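Long-range contact in NIPSNAP domain protein (PDB 5K9F), which is of unknown function but belongs to the NipSnap family and binds oxamic acid in a pocket between its sheet and helices in this crystal: residues Val11-Tyr16 and Ile60-Phe65. Sequence-based numbering, arbitrary orientation. Where two conformers were deposited one is given.
Sequences VEQRTY and IQLWGF. With OXM (oxamic acid), chain B.
Gln61 and Arg14 face each other as a hydrogen-bonded antiparallel pair, Arg14 N giving its proton to Gln61 O at 2.8 Å and Gln61 N returning one to Arg14 O. The Gln61 side chain leaves the strand with CB on the same face of the sheet as that of Arg14. Its CG stands between the backbone N and the carbonyl carbon (chi1 50°), which brings it to 3.7 Å from Arg14 CB, and the two side chains run on together in the same direction. At the amide, OE1 takes a nearly straight bond from Trp63 NE1 (2.7 Å, 170°), lying in the indole plane and arriving on a carbonyl lone pair. Because Trp63 NE1 can only donate, the atom it meets must be the amide oxygen, and this sets the flip. A water sits between this oxygen, Tyr16 OH and the oxamic acid nitrogen N1. NE2 lies 3.8 Å from Tyr16 CE1 and donates a proton to a second water, which sits over the centre of the Tyr16 ring and bonds weakly to Arg14 O.

These are the two central strands of a four-stranded antiparallel sheet in the dimeric alpha-beta barrel clan; Gln61, Trp63, Arg14 and Glu12 look to the helix-covered face, where Tyr16 lines the ligand pocket with Gln38 and Trp84. Arg14 bends at chi3 (73°), and its NE and NH2 both reach Tyr16 OH, 3.1 Å from each, while NH1 makes a salt bridge to Glu12 OE2. That carboxylate also holds Thr100 and Arg71, and its OE1 lies 3.7 Å from Phe65 CE2. On the other face Gln13 extends beside Leu62, its OE1 3.2 Å from Ile60 CG2; its NE2 is hydrogen-bonded to OE1 of Gln13 of a second subunit, and Leu62 packs on Tyr49 of that same subunit.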
loop_
_atom_site.group_PDB
_atom_site.type_symbol
_atom_site.label_atom_id
_atom_site.label_comp_id
_atom_site.label_asym_id
_atom_site.label_seq_id
_atom_site.Cartn_x
_atom_site.Cartn_y
_atom_site.Cartn_z
ATOM N N VAL A 11 4.928 23.746 -5.540
ATOM C CA VAL A 11 5.950 22.765 -5.886
ATOM C C VAL A 11 5.285 21.457 -6.287
ATOM O O VAL A 11 4.392 20.960 -5.590
ATOM C CB VAL A 11 6.940 22.567 -4.726
ATOM C CG1 VAL A 11 7.895 21.454 -5.039
ATOM C CG2 VAL A 11 7.720 23.860 -4.487
ATOM N N GLU A 12 5.701 20.908 -7.421
ATOM C CA GLU A 12 5.207 19.613 -7.863
ATOM C C GLU A 12 6.309 18.572 -7.736
ATOM O O GLU A 12 7.430 18.798 -8.209
ATOM C CB GLU A 12 4.717 19.676 -9.310
ATOM C CG GLU A 12 4.256 18.305 -9.795
ATOM C CD GLU A 12 3.786 18.308 -11.246
ATOM O OE1 GLU A 12 4.004 19.324 -11.938
ATOM O OE2 GLU A 12 3.210 17.284 -11.693
ATOM N N GLN A 13 6.004 17.438 -7.092
ATOM C CA GLN A 13 6.950 16.323 -7.019
ATOM C C GLN A 13 6.372 15.174 -7.830
ATOM O O GLN A 13 5.341 14.603 -7.458
ATOM C CB GLN A 13 7.237 15.877 -5.581
ATOM C CG GLN A 13 8.265 14.730 -5.581
ATOM C CD GLN A 13 8.834 14.397 -4.213
ATOM O OE1 GLN A 13 9.927 13.848 -4.114
ATOM N NE2 GLN A 13 8.086 14.689 -3.165
ATOM N N ARG A 14 7.039 14.828 -8.931
ATOM C CA ARG A 14 6.585 13.767 -9.823
ATOM C C ARG A 14 7.485 12.556 -9.662
ATOM O O ARG A 14 8.704 12.691 -9.523
ATOM C CB ARG A 14 6.628 14.196 -11.288
ATOM C CG ARG A 14 5.708 15.299 -11.635
ATOM C CD ARG A 14 5.948 15.748 -13.060
ATOM N NE ARG A 14 5.463 14.828 -14.088
ATOM C CZ ARG A 14 4.185 14.725 -14.467
ATOM N NH1 ARG A 14 3.233 15.452 -13.883
ATOM N NH2 ARG A 14 3.856 13.899 -15.437
ATOM N N THR A 15 6.891 11.372 -9.702
ATOM C CA THR A 15 7.659 10.136 -9.631
ATOM C C THR A 15 7.303 9.280 -10.832
ATOM O O THR A 15 6.121 9.045 -11.095
ATOM C CB THR A 15 7.368 9.344 -8.342
ATOM O OG1 THR A 15 7.715 10.109 -7.180
ATOM C CG2 THR A 15 8.163 8.031 -8.307
ATOM N N TYR A 16 8.319 8.779 -11.531
ATOM C CA TYR A 16 8.130 7.767 -12.559
ATOM C C TYR A 16 8.793 6.481 -12.096
ATOM O O TYR A 16 9.941 6.499 -11.638
ATOM C CB TYR A 16 8.737 8.189 -13.899
ATOM C CG TYR A 16 8.198 9.462 -14.495
ATOM C CD1 TYR A 16 8.879 10.088 -15.520
ATOM C CD2 TYR A 16 7.003 10.017 -14.057
ATOM C CE1 TYR A 16 8.410 11.254 -16.086
ATOM C CE2 TYR A 16 6.517 11.196 -14.628
ATOM C CZ TYR A 16 7.229 11.795 -15.638
ATOM O OH TYR A 16 6.758 12.955 -16.207
ATOM N N ILE A 60 12.628 10.898 -9.814
ATOM C CA ILE A 60 11.838 11.807 -9.002
ATOM C C ILE A 60 12.229 13.221 -9.384
ATOM O O ILE A 60 13.420 13.559 -9.377
ATOM C CB ILE A 60 12.081 11.550 -7.506
ATOM C CG1 ILE A 60 11.594 10.142 -7.142
ATOM C CG2 ILE A 60 11.377 12.584 -6.659
ATOM C CD1 ILE A 60 12.044 9.732 -5.755
ATOM N N GLN A 61 11.238 14.046 -9.740
ATOM C CA GLN A 61 11.546 15.409 -10.144
ATOM C C GLN A 61 10.701 16.403 -9.366
ATOM O O GLN A 61 9.535 16.152 -9.071
ATOM C CB GLN A 61 11.349 15.616 -11.655
ATOM C CG GLN A 61 10.041 15.150 -12.208
ATOM C CD GLN A 61 10.092 15.000 -13.711
ATOM O OE1 GLN A 61 9.837 15.948 -14.443
ATOM N NE2 GLN A 61 10.437 13.802 -14.178
ATOM N N LEU A 62 11.307 17.532 -9.020
ATOM C CA LEU A 62 10.602 18.615 -8.354
ATOM C C LEU A 62 10.663 19.853 -9.232
ATOM O O LEU A 62 11.736 20.238 -9.697
ATOM C CB LEU A 62 11.192 18.916 -6.974
ATOM C CG LEU A 62 10.840 17.864 -5.915
ATOM C CD1 LEU A 62 11.812 16.697 -5.951
ATOM C CD2 LEU A 62 10.801 18.500 -4.536
ATOM N N TRP A 63 9.500 20.460 -9.454
ATOM C CA TRP A 63 9.357 21.669 -10.264
ATOM C C TRP A 63 8.646 22.740 -9.455
ATOM O O TRP A 63 7.703 22.443 -8.718
ATOM C CB TRP A 63 8.538 21.391 -11.535
ATOM C CG TRP A 63 9.178 20.424 -12.474
ATOM C CD1 TRP A 63 9.001 19.071 -12.503
ATOM C CD2 TRP A 63 10.107 20.733 -13.519
ATOM N NE1 TRP A 63 9.763 18.518 -13.516
ATOM C CE2 TRP A 63 10.456 19.519 -14.141
ATOM C CE3 TRP A 63 10.689 21.923 -13.979
ATOM C CZ2 TRP A 63 11.349 19.461 -15.213
ATOM C CZ3 TRP A 63 11.568 21.864 -15.041
ATOM C CH2 TRP A 63 11.895 20.638 -15.639
ATOM N N GLY A 64 9.094 23.988 -9.595
ATOM C CA GLY A 64 8.484 25.117 -8.913
ATOM C C GLY A 64 7.700 25.988 -9.887
ATOM O O GLY A 64 8.201 26.342 -10.955
ATOM N N PHE A 65 6.475 26.341 -9.487
ATOM C CA PHE A 65 5.589 27.156 -10.314
ATOM C C PHE A 65 5.078 28.357 -9.533
ATOM O O PHE A 65 4.860 28.281 -8.321
ATOM C CB PHE A 65 4.400 26.340 -10.817
ATOM C CG PHE A 65 4.791 25.190 -11.693
ATOM C CD1 PHE A 65 5.097 25.397 -13.027
ATOM C CD2 PHE A 65 4.827 23.895 -11.188
ATOM C CE1 PHE A 65 5.447 24.330 -13.855
ATOM C CE2 PHE A 65 5.190 22.828 -12.001
ATOM C CZ PHE A 65 5.493 23.041 -13.334
HETATM C C1 OXM B . 8.836 12.885 -19.164
HETATM N N1 OXM B . 8.077 13.644 -18.381
HETATM O O1 OXM B . 10.084 12.957 -19.188
HETATM C C2 OXM B . 8.215 11.879 -20.046
HETATM O O2 OXM B . 8.980 11.125 -20.694
HETATM O O3 OXM B . 6.968 11.783 -20.127
HETATM O O HOH W 1 9.610 11.733 -12.463
HETATM O O HOH W 2 8.117 15.381 -16.150
#